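Local coordinates for initiator protein NS1 (Murine minute virus, PDB 4R94) that nicks viral DNA at the replication origin through its N-terminal nickase domain, the part described here, and unwinds it with a separate ATP-driven helicase region, at residues K84-V87 / F88-D91; V94-C97 / L98-L102; G142-W145 / R146-N150; V201-G204 / N205-Y209. One frame throughout, in Å; residues are numbered along the deposited sequence.

Contact 1: K84-V87 / F88-D91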
loop_
_atom_site.group_PDB
_atom_site.type_symbol
_atom_site.label_atom_id
_atom_site.label_comp_id
_atom_site.label_asym_id
_atom_site.label_seq_id
_atom_site.Cartn_x
_atom_site.Cartn_y
_atom_site.Cartn_z
ATOM N N LYS A 84 7.170 -12.427 2.936
ATOM C CA LYS A 84 5.937 -12.234 3.696
ATOM C C LYS A 84 6.150 -11.312 4.891
ATOM O O LYS A 84 5.373 -10.388 5.123
ATOM C CB LYS A 84 5.381 -13.578 4.171
ATOM C CG LYS A 84 4.705 -14.387 3.059
ATOM C CD LYS A 84 4.380 -15.816 3.514
ATOM C CE LYS A 84 3.555 -15.827 4.790
ATOM N NZ LYS A 84 3.358 -17.212 5.329
ATOM N N LYS A 85 7.204 -11.563 5.654
ATOM C CA LYS A 85 7.489 -10.727 6.808
ATOM C C LYS A 85 7.666 -9.265 6.418
ATOM O O LYS A 85 7.128 -8.367 7.076
ATOM C CB LYS A 85 8.739 -11.210 7.526
ATOM C CG LYS A 85 8.908 -10.576 8.892
ATOM C CD LYS A 85 9.611 -11.528 9.831
ATOM C CE LYS A 85 9.291 -11.212 11.285
ATOM N NZ LYS A 85 7.926 -11.643 11.698
ATOM N N GLN A 86 8.420 -9.020 5.356
ATOM C CA GLN A 86 8.667 -7.637 4.972
ATOM C C GLN A 86 7.386 -6.971 4.492
ATOM O O GLN A 86 7.157 -5.783 4.783
ATOM C CB GLN A 86 9.761 -7.551 3.909
ATOM C CG GLN A 86 10.069 -6.115 3.454
ATOM C CD GLN A 86 10.749 -5.295 4.540
ATOM O OE1 GLN A 86 11.978 -5.249 4.608
ATOM N NE2 GLN A 86 9.949 -4.646 5.400
ATOM N N VAL A 87 6.554 -7.713 3.762
ATOM C CA VAL A 87 5.286 -7.136 3.278
ATOM C C VAL A 87 4.374 -6.790 4.466
ATOM O O VAL A 87 3.718 -5.740 4.468
ATOM C CB VAL A 87 4.567 -8.082 2.314
ATOM C CG1 VAL A 87 3.142 -7.610 2.058
ATOM C CG2 VAL A 87 5.340 -8.164 0.995
ATOM N N PHE A 88 4.352 -7.646 5.487
ATOM C CA PHE A 88 3.543 -7.369 6.679
ATOM C C PHE A 88 4.031 -6.109 7.393
ATOM O O PHE A 88 3.235 -5.257 7.805
ATOM C CB PHE A 88 3.571 -8.541 7.667
ATOM C CG PHE A 88 3.039 -9.820 7.100
ATOM C CD1 PHE A 88 2.177 -9.804 6.008
ATOM C CD2 PHE A 88 3.406 -11.035 7.654
ATOM C CE1 PHE A 88 1.691 -10.988 5.482
ATOM C CE2 PHE A 88 2.918 -12.222 7.133
ATOM C CZ PHE A 88 2.066 -12.197 6.051
ATOM N N ILE A 89 5.347 -6.004 7.547
ATOM C CA ILE A 89 5.938 -4.803 8.105
ATOM C C ILE A 89 5.576 -3.581 7.256
ATOM O O ILE A 89 5.154 -2.580 7.794
ATOM C CB ILE A 89 7.460 -4.939 8.232
ATOM C CG1 ILE A 89 7.773 -5.960 9.342
ATOM C CG2 ILE A 89 8.098 -3.580 8.534
ATOM C CD1 ILE A 89 9.233 -6.355 9.433
ATOM N N PHE A 90 5.728 -3.659 5.937
ATOM C CA PHE A 90 5.415 -2.484 5.120
ATOM C C PHE A 90 3.935 -2.109 5.225
ATOM O O PHE A 90 3.594 -0.927 5.211
ATOM C CB PHE A 90 5.795 -2.714 3.659
ATOM C CG PHE A 90 7.260 -2.581 3.373
ATOM C CD1 PHE A 90 8.072 -1.721 4.117
ATOM C CD2 PHE A 90 7.832 -3.307 2.335
ATOM C CE1 PHE A 90 9.439 -1.599 3.829
ATOM C CE2 PHE A 90 9.182 -3.168 2.040
ATOM C CZ PHE A 90 9.985 -2.324 2.786
ATOM N N ASP A 91 3.055 -3.102 5.351
ATOM C CA ASP A 91 1.624 -2.795 5.492
ATOM C C ASP A 91 1.411 -1.944 6.732
ATOM O O ASP A 91 0.717 -0.927 6.684
ATOM C CB ASP A 91 0.786 -4.074 5.565
ATOM C CG ASP A 91 -0.688 -3.819 5.304
ATOM O OD1 ASP A 91 -1.018 -3.334 4.199
ATOM O OD2 ASP A 91 -1.508 -4.098 6.212
#
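Gln86 O accepts the amide of Phe90, N to O 2.8 Å, and the same two residues stack their side chains outside the helix. With CG anti to the backbone N (chi1 180°) and a bend at chi2, the Gln86 chain turns forward over the Phe90 ring, one turn on. Its amide plane lies only 12° from the ring plane. Gln86 NE2 sits over the centre of the Phe90 ring, 3.5 Å from CZ, while Gln86 CG lies 3.4 Å from CE2 of the same ring. Gln86 OE1 accepts a hydrogen bond from the backbone N of Tyr47. The Phe90 ring also stacks with Trp126.

Two residues earlier, Phe88 N donates to Lys84 O at 2.9 Å. Lys84 O also lies over one face of the Phe88 ring, toward its rim, 3.1 Å from CG. Lys84 runs alongside the ring, pointing the same way, and its CB comes within 4.1 Å of Phe88 CZ. Beyond this pair, helix 54-70 supplies Trp67, whose ring meets that of Phe88 at a steep angle. Asp91 N makes the last of these backbone bonds, to Val87 O at 2.9 Å; Asp91 OD1 is hydrogen-bonded to His118 NE2, and OD2 forms a salt bridge with Lys95 NZ.

Flat stacking brings the amide close to the aromatic ring; the stack and the bond to Tyr47 N would limit rotation of this buried polar group, which links helix 81-104 to the loop holding Tyr47.

Contact 2: V94-C97 / L98-L102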
loop_
_atom_site.group_PDB
_atom_site.type_symbol
_atom_site.label_atom_id
_atom_site.label_comp_id
_atom_site.label_asym_id
_atom_site.label_seq_id
_atom_site.Cartn_x
_atom_site.Cartn_y
_atom_site.Cartn_z
ATOM N N VAL A 94 3.024 1.699 6.009
ATOM C CA VAL A 94 2.192 2.470 5.097
ATOM C C VAL A 94 0.984 3.039 5.840
ATOM O O VAL A 94 0.707 4.250 5.776
ATOM C CB VAL A 94 1.732 1.614 3.909
ATOM C CG1 VAL A 94 0.677 2.367 3.089
ATOM C CG2 VAL A 94 2.942 1.271 3.022
ATOM N N LYS A 95 0.291 2.173 6.575
ATOM C CA LYS A 95 -0.893 2.612 7.296
ATOM C C LYS A 95 -0.552 3.606 8.396
ATOM O O LYS A 95 -1.299 4.567 8.592
ATOM C CB LYS A 95 -1.646 1.404 7.841
ATOM C CG LYS A 95 -2.287 0.639 6.698
ATOM C CD LYS A 95 -2.909 -0.664 7.106
ATOM C CE LYS A 95 -3.562 -1.292 5.867
ATOM N NZ LYS A 95 -4.154 -2.622 6.186
ATOM N N LYS A 96 0.574 3.402 9.088
ATOM C CA LYS A 96 1.030 4.383 10.077
ATOM C C LYS A 96 1.164 5.760 9.425
ATOM O O LYS A 96 0.740 6.758 9.999
ATOM C CB LYS A 96 2.362 3.973 10.710
ATOM C CG LYS A 96 2.791 4.883 11.847
ATOM C CD LYS A 96 1.946 4.619 13.074
ATOM C CE LYS A 96 2.438 5.442 14.264
ATOM N NZ LYS A 96 1.676 5.105 15.485
ATOM N N CYS A 97 1.728 5.803 8.215
ATOM C CA CYS A 97 1.917 7.077 7.525
ATOM C C CYS A 97 0.582 7.743 7.220
ATOM O O CYS A 97 0.412 8.949 7.427
ATOM C CB CYS A 97 2.694 6.887 6.219
ATOM S SG CYS A 97 4.400 6.433 6.491
ATOM N N LEU A 98 -0.352 6.954 6.699
ATOM C CA LEU A 98 -1.674 7.460 6.368
ATOM C C LEU A 98 -2.330 8.017 7.629
ATOM O O LEU A 98 -2.887 9.113 7.612
ATOM C CB LEU A 98 -2.551 6.360 5.769
ATOM C CG LEU A 98 -2.076 5.722 4.465
ATOM C CD1 LEU A 98 -2.976 4.531 4.157
ATOM C CD2 LEU A 98 -2.076 6.735 3.328
ATOM N N PHE A 99 -2.267 7.249 8.712
ATOM C CA PHE A 99 -2.943 7.653 9.950
ATOM C C PHE A 99 -2.293 8.899 10.561
ATOM O O PHE A 99 -2.990 9.745 11.118
ATOM C CB PHE A 99 -2.969 6.497 10.950
ATOM C CG PHE A 99 -3.754 5.301 10.473
ATOM C CD1 PHE A 99 -4.657 5.410 9.428
ATOM C CD2 PHE A 99 -3.581 4.065 11.073
ATOM C CE1 PHE A 99 -5.372 4.308 8.999
ATOM C CE2 PHE A 99 -4.296 2.968 10.646
ATOM C CZ PHE A 99 -5.187 3.088 9.617
ATOM N N GLU A 100 -0.972 9.021 10.436
ATOM C CA GLU A 100 -0.277 10.207 10.920
ATOM C C GLU A 100 -0.740 11.450 10.182
ATOM O O GLU A 100 -0.944 12.495 10.806
ATOM C CB GLU A 100 1.242 10.037 10.794
ATOM C CG GLU A 100 1.788 9.046 11.805
ATOM C CD GLU A 100 3.282 8.797 11.709
ATOM O OE1 GLU A 100 3.807 8.676 10.583
ATOM O OE2 GLU A 100 3.929 8.695 12.774
ATOM N N VAL A 101 -0.941 11.348 8.864
ATOM C CA VAL A 101 -1.395 12.512 8.118
ATOM C C VAL A 101 -2.861 12.812 8.433
ATOM O O VAL A 101 -3.236 13.977 8.563
ATOM C CB VAL A 101 -1.171 12.329 6.608
ATOM C CG1 VAL A 101 -1.674 13.550 5.839
ATOM C CG2 VAL A 101 0.333 12.152 6.381
ATOM N N LEU A 102 -3.681 11.770 8.593
ATOM C CA LEU A 102 -5.070 11.986 9.015
ATOM C C LEU A 102 -5.120 12.764 10.339
ATOM O O LEU A 102 -5.938 13.678 10.495
ATOM C CB LEU A 102 -5.810 10.659 9.167
ATOM C CG LEU A 102 -6.129 9.899 7.872
ATOM C CD1 LEU A 102 -6.752 8.559 8.226
ATOM C CD2 LEU A 102 -7.046 10.708 6.993
#
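Glu100 reaches back along helix 81-104 toward Lys96, one turn earlier. Its CB lies 3.4 Å from Lys96 O, the oxygen that accepts the Glu100 backbone amide. CG is nearer still, 3.1 Å from Lys96 O, because chi1 of -72° sets CG beside the backbone N. The chain then runs extended to the carboxylate: Glu100 CD meets Lys96 CG at 3.9 Å, and OE2 is 3.9 Å from Lys96 CE. The other tip atom, OE1, passes 3.9 Å from Cys97 CA and takes a hydrogen bond from the indole NH of Trp156. The two charged ends miss each other, with Lys96 NZ 5.0 Å from Glu100 OE2; the ammonium instead makes salt bridges to Glu53 and Glu55.

Helix 81-104 packs against the antiparallel sheet of the nickase domain, and these turns divide their side chains among its neighbours. Leu98 and Val94 rest on Val130 of strand 125-134, where Val94 CG1 and Leu98 CD1 make a loose apolar contact. Phe99, which touches both Leu59 of helix 54-70 and Trp114 of strand 112-121, has Lys95 O over one ring face, 3.2 Å from its CG. Lys95 brushes that ring with CB, then extends away to a hydrogen bond between NZ and Ser231 OG.

Contact 3: G142-W145 / R146-N150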
loop_
_atom_site.group_PDB
_atom_site.type_symbol
_atom_site.label_atom_id
_atom_site.label_comp_id
_atom_site.label_asym_id
_atom_site.label_seq_id
_atom_site.Cartn_x
_atom_site.Cartn_y
_atom_site.Cartn_z
ATOM N N GLY A 142 -3.811 17.250 -2.976
ATOM C CA GLY A 142 -3.046 16.073 -3.368
ATOM C C GLY A 142 -1.545 16.207 -3.221
ATOM O O GLY A 142 -0.884 15.322 -2.658
ATOM N N LYS A 143 -0.995 17.308 -3.723
ATOM C CA LYS A 143 0.447 17.555 -3.634
ATOM C C LYS A 143 0.944 17.602 -2.193
ATOM O O LYS A 143 1.988 17.033 -1.881
ATOM C CB LYS A 143 0.809 18.862 -4.333
ATOM C CG LYS A 143 0.741 18.784 -5.852
ATOM C CD LYS A 143 0.546 20.169 -6.445
ATOM C CE LYS A 143 1.081 20.241 -7.860
ATOM N NZ LYS A 143 2.571 20.176 -7.866
ATOM N N TRP A 144 0.201 18.297 -1.337
ATOM C CA TRP A 144 0.514 18.354 0.085
ATOM C C TRP A 144 0.484 16.961 0.707
ATOM O O TRP A 144 1.371 16.610 1.493
ATOM C CB TRP A 144 -0.468 19.275 0.816
ATOM C CG TRP A 144 -0.209 19.423 2.289
ATOM C CD1 TRP A 144 0.553 20.381 2.896
ATOM C CD2 TRP A 144 -0.734 18.603 3.344
ATOM N NE1 TRP A 144 0.538 20.208 4.260
ATOM C CE2 TRP A 144 -0.247 19.125 4.562
ATOM C CE3 TRP A 144 -1.565 17.480 3.377
ATOM C CZ2 TRP A 144 -0.563 18.558 5.794
ATOM C CZ3 TRP A 144 -1.883 16.923 4.600
ATOM C CH2 TRP A 144 -1.381 17.461 5.793
ATOM N N TRP A 145 -0.525 16.173 0.344
ATOM C CA TRP A 145 -0.657 14.825 0.891
ATOM C C TRP A 145 0.544 13.982 0.481
ATOM O O TRP A 145 1.126 13.283 1.319
ATOM C CB TRP A 145 -1.970 14.166 0.429
ATOM C CG TRP A 145 -3.056 14.253 1.473
ATOM C CD1 TRP A 145 -3.932 15.286 1.660
ATOM C CD2 TRP A 145 -3.359 13.279 2.478
ATOM N NE1 TRP A 145 -4.770 15.007 2.718
ATOM C CE2 TRP A 145 -4.436 13.781 3.237
ATOM C CE3 TRP A 145 -2.825 12.022 2.807
ATOM C CZ2 TRP A 145 -4.986 13.078 4.314
ATOM C CZ3 TRP A 145 -3.378 11.320 3.868
ATOM C CH2 TRP A 145 -4.449 11.852 4.612
ATOM N N ARG A 146 0.933 14.047 -0.794
ATOM C CA ARG A 146 2.090 13.266 -1.240
ATOM C C ARG A 146 3.349 13.663 -0.483
ATOM O O ARG A 146 4.133 12.805 -0.072
ATOM C CB ARG A 146 2.337 13.419 -2.741
ATOM C CG ARG A 146 3.362 12.406 -3.293
ATOM C CD ARG A 146 4.258 13.007 -4.389
ATOM N NE ARG A 146 5.131 14.044 -3.841
ATOM C CZ ARG A 146 6.242 13.804 -3.146
ATOM N NH1 ARG A 146 6.622 12.555 -2.910
ATOM N NH2 ARG A 146 6.976 14.814 -2.677
ATOM N N ARG A 147 3.548 14.961 -0.293
ATOM C CA ARG A 147 4.737 15.418 0.421
ATOM C C ARG A 147 4.769 14.942 1.875
ATOM O O ARG A 147 5.795 14.444 2.344
ATOM C CB ARG A 147 4.837 16.941 0.372
ATOM C CG ARG A 147 6.068 17.467 1.094
ATOM C CD ARG A 147 6.313 18.929 0.773
ATOM N NE ARG A 147 5.123 19.742 1.010
ATOM C CZ ARG A 147 4.768 20.214 2.202
ATOM N NH1 ARG A 147 5.513 19.954 3.268
ATOM N NH2 ARG A 147 3.670 20.946 2.328
ATOM N N GLN A 148 3.650 15.087 2.575
ATOM C CA GLN A 148 3.561 14.691 3.977
ATOM C C GLN A 148 3.759 13.193 4.126
ATOM O O GLN A 148 4.497 12.730 5.010
ATOM C CB GLN A 148 2.217 15.093 4.569
ATOM C CG GLN A 148 2.039 16.592 4.662
ATOM C CD GLN A 148 3.051 17.217 5.593
ATOM O OE1 GLN A 148 3.329 16.682 6.667
ATOM N NE2 GLN A 148 3.622 18.344 5.182
ATOM N N LEU A 149 3.092 12.442 3.258
ATOM C CA LEU A 149 3.236 10.999 3.262
ATOM C C LEU A 149 4.683 10.599 3.023
ATOM O O LEU A 149 5.162 9.668 3.653
ATOM C CB LEU A 149 2.314 10.349 2.211
ATOM C CG LEU A 149 0.829 10.297 2.585
ATOM C CD1 LEU A 149 0.041 9.682 1.424
ATOM C CD2 LEU A 149 0.548 9.545 3.913
ATOM N N ASN A 150 5.380 11.285 2.122
ATOM C CA ASN A 150 6.768 10.930 1.847
ATOM C C ASN A 150 7.652 11.268 3.042
ATOM O O ASN A 150 8.604 10.545 3.327
ATOM C CB ASN A 150 7.283 11.641 0.592
ATOM C CG ASN A 150 8.331 10.831 -0.158
ATOM O OD1 ASN A 150 8.424 10.916 -1.369
ATOM N ND2 ASN A 150 9.103 10.030 0.558
HETATM O O HOH W 1 4.091 16.743 -3.849
#
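Gln148 lays its CG over the six-membered ring of Trp144, 3.4 Å from the centroid and 13° off the ring normal, a CH-pi contact. With CG beside the backbone N and a bend at chi2, the Gln148 chain folds back along the helix; its amide is tilted 23° from the indole plane. Arg147 comes to the pyrrole part of the same indole, where NH2 is 3.2 Å from Trp144 CD1, and its guanidinium stands almost perpendicular to the ring (87°). On the neighbouring face of the helix, Leu149 CD1 lies at the edge of the Trp145 ring, 3.9 Å from CE3.

Backbone bonds set this spacing: Gln148 N donates to Trp144 O, and Leu149 N to Trp145 O, both at 2.9 Å. Arg146 is fixed on another side. Its NH1 donates to a lone pair of Asn150 OD1 at 2.9 Å, almost in the guanidinium plane, and also bonds to Val183 O. One water accepts from Arg146 NE and donates to Lys143 O at 2.9 Å, bridging the side chain to the first turn of the helix.

Farther out, Lys105 makes a cation-pi contact with Trp144, and Val101 of helix 81-104 touches both tryptophans and Leu149. Trp145 also meets Phe26 and Phe137, while Phe28 of strand 24-31 touches Trp145, Arg146 and Leu149. The arrangement is that of an amphipathic helix: its N-terminal turns put Trp145 and Leu149 between sheet and companion helix in the nickase domain, and carry Arg147 on the exposed side.

Contact 4: V201-G204 / N205-Y209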
loop_
_atom_site.group_PDB
_atom_site.type_symbol
_atom_site.label_atom_id
_atom_site.label_comp_id
_atom_site.label_asym_id
_atom_site.label_seq_id
_atom_site.Cartn_x
_atom_site.Cartn_y
_atom_site.Cartn_z
ATOM N N VAL A 201 -9.052 9.325 -8.742
ATOM C CA VAL A 201 -9.658 8.180 -9.392
ATOM C C VAL A 201 -10.953 7.844 -8.689
ATOM O O VAL A 201 -11.241 8.382 -7.614
ATOM C CB VAL A 201 -8.722 6.960 -9.406
ATOM C CG1 VAL A 201 -7.420 7.300 -10.120
ATOM C CG2 VAL A 201 -8.435 6.481 -7.990
ATOM N N LEU A 202 -11.746 6.976 -9.308
ATOM C CA LEU A 202 -13.011 6.557 -8.724
ATOM C C LEU A 202 -12.807 5.268 -7.924
ATOM O O LEU A 202 -12.450 4.218 -8.489
ATOM C CB LEU A 202 -14.078 6.367 -9.820
ATOM C CG LEU A 202 -14.510 7.639 -10.560
ATOM C CD1 LEU A 202 -15.752 7.348 -11.400
ATOM C CD2 LEU A 202 -14.768 8.800 -9.629
ATOM N N PHE A 203 -13.051 5.367 -6.616
ATOM C CA PHE A 203 -12.712 4.339 -5.638
ATOM C C PHE A 203 -13.243 2.942 -5.975
ATOM O O PHE A 203 -12.471 2.029 -6.248
ATOM C CB PHE A 203 -13.221 4.785 -4.269
ATOM C CG PHE A 203 -12.776 3.920 -3.123
ATOM C CD1 PHE A 203 -11.492 4.030 -2.600
ATOM C CD2 PHE A 203 -13.674 3.053 -2.515
ATOM C CE1 PHE A 203 -11.095 3.252 -1.508
ATOM C CE2 PHE A 203 -13.288 2.277 -1.422
ATOM C CZ PHE A 203 -11.994 2.372 -0.922
ATOM N N GLY A 204 -14.562 2.773 -5.948
ATOM C CA GLY A 204 -15.148 1.466 -6.201
ATOM C C GLY A 204 -14.786 0.905 -7.567
ATOM O O GLY A 204 -14.443 -0.266 -7.687
ATOM N N ASN A 205 -14.836 1.744 -8.595
ATOM C CA ASN A 205 -14.558 1.250 -9.936
ATOM C C ASN A 205 -13.127 0.767 -10.106
ATOM O O ASN A 205 -12.897 -0.288 -10.682
ATOM C CB ASN A 205 -14.868 2.315 -10.989
ATOM C CG ASN A 205 -16.350 2.578 -11.125
ATOM O OD1 ASN A 205 -17.187 1.830 -10.599
ATOM N ND2 ASN A 205 -16.690 3.656 -11.828
ATOM N N MET A 206 -12.167 1.538 -9.602
ATOM C CA MET A 206 -10.767 1.154 -9.706
ATOM C C MET A 206 -10.491 -0.155 -8.960
ATOM O O MET A 206 -9.726 -0.992 -9.428
ATOM C CB MET A 206 -9.851 2.266 -9.171
ATOM C CG MET A 206 -8.372 1.967 -9.360
ATOM S SD MET A 206 -7.888 1.953 -11.102
ATOM C CE MET A 206 -8.492 3.565 -11.542
ATOM N N ILE A 207 -11.104 -0.332 -7.791
ATOM C CA ILE A 207 -10.895 -1.572 -7.062
ATOM C C ILE A 207 -11.503 -2.771 -7.826
ATOM O O ILE A 207 -10.810 -3.755 -8.093
ATOM C CB ILE A 207 -11.468 -1.455 -5.637
ATOM C CG1 ILE A 207 -10.706 -0.345 -4.900
ATOM C CG2 ILE A 207 -11.384 -2.810 -4.922
ATOM C CD1 ILE A 207 -11.319 0.058 -3.557
ATOM N N ALA A 208 -12.764 -2.662 -8.232
ATOM C CA ALA A 208 -13.462 -3.788 -8.843
ATOM C C ALA A 208 -12.934 -4.121 -10.236
ATOM O O ALA A 208 -12.743 -5.290 -10.578
ATOM C CB ALA A 208 -14.954 -3.497 -8.916
ATOM N N TYR A 209 -12.694 -3.088 -11.037
ATOM C CA TYR A 209 -12.319 -3.292 -12.432
ATOM C C TYR A 209 -10.817 -3.403 -12.658
ATOM O O TYR A 209 -10.378 -3.699 -13.769
ATOM C CB TYR A 209 -12.867 -2.154 -13.292
ATOM C CG TYR A 209 -14.369 -2.045 -13.302
ATOM C CD1 TYR A 209 -15.162 -3.181 -13.441
ATOM C CD2 TYR A 209 -14.994 -0.813 -13.177
ATOM C CE1 TYR A 209 -16.544 -3.085 -13.450
ATOM C CE2 TYR A 209 -16.376 -0.705 -13.195
ATOM C CZ TYR A 209 -17.144 -1.849 -13.328
ATOM O OH TYR A 209 -18.525 -1.751 -13.345
#
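The chain passes from strand 201-202 directly into helix 203-211, with Leu202 at the N-cap position and its O accepting Met206 N at 2.9 Å as the first helical bond. The next two, from Ile207 N to Phe203 O and from Ala208 N to Gly204 O, continue the turn before it widens to a pi-type turn at 207-209.

Ile207 lays its CD1 methyl over the centre of the Phe203 ring, 3.6 Å from the centroid and 13° off the normal, a CH-pi contact in which CZ is the nearest ring atom. The Phe203 ring is carried out by a chi1 of -172°, with CG anti to the backbone N, while Ile207 reaches it through an extended CG1-CD1 branch. Both side chains also touch Leu131 of strand 125-134 and Phe115 of strand 112-121.

Met206 bends at chi2 and chi3, bringing its CE methyl across to Val201 CB at 4.0 Å. Leu202 and Asn205 run side by side on another flank, with Leu202 CD1 3.8 Å from Asn205 ND2; Asn205 OD1 is hydrogen-bonded to the hydroxyl of Tyr252. Val201 and Phe203 are tied by backbone bonds to Val25 and Gln23, so the helix start is joined to the strand 24-31 region.

The side chain of Met206 lies about 4 Å from that of Tyr210, the nuclease active-site residue in the next position after this segment. Apolar packing of Ile207 and Phe203 against the sheet, together with the backbone bonds, probably helps hold the opening turn of the helix that carries Tyr210.

Overall arrangement
Contacts 1 and 2 follow each other on helix 81-104, their centres 16 Å apart. Contact 3, at the start of helix 142-160, comes next along the chain and packs directly on contact 2: Val101 CG1 lies 3.4 Å from Trp145 CZ3. Contact 4, last in sequence, opens helix 203-211 and is separate, its centre 21 to 24 Å from the others. The antiparallel sheet is common to all four: strand 112-121 meets contacts 1, 2 and 4, strand 227-232 contact 1, strand 125-134 contacts 2 and 4, and strand 24-31 contacts 3 and 4. Helices thus pack round the sheet that carries the magnesium ligands Glu119, His127 and His129, with the nuclease tyrosine on helix 203-211.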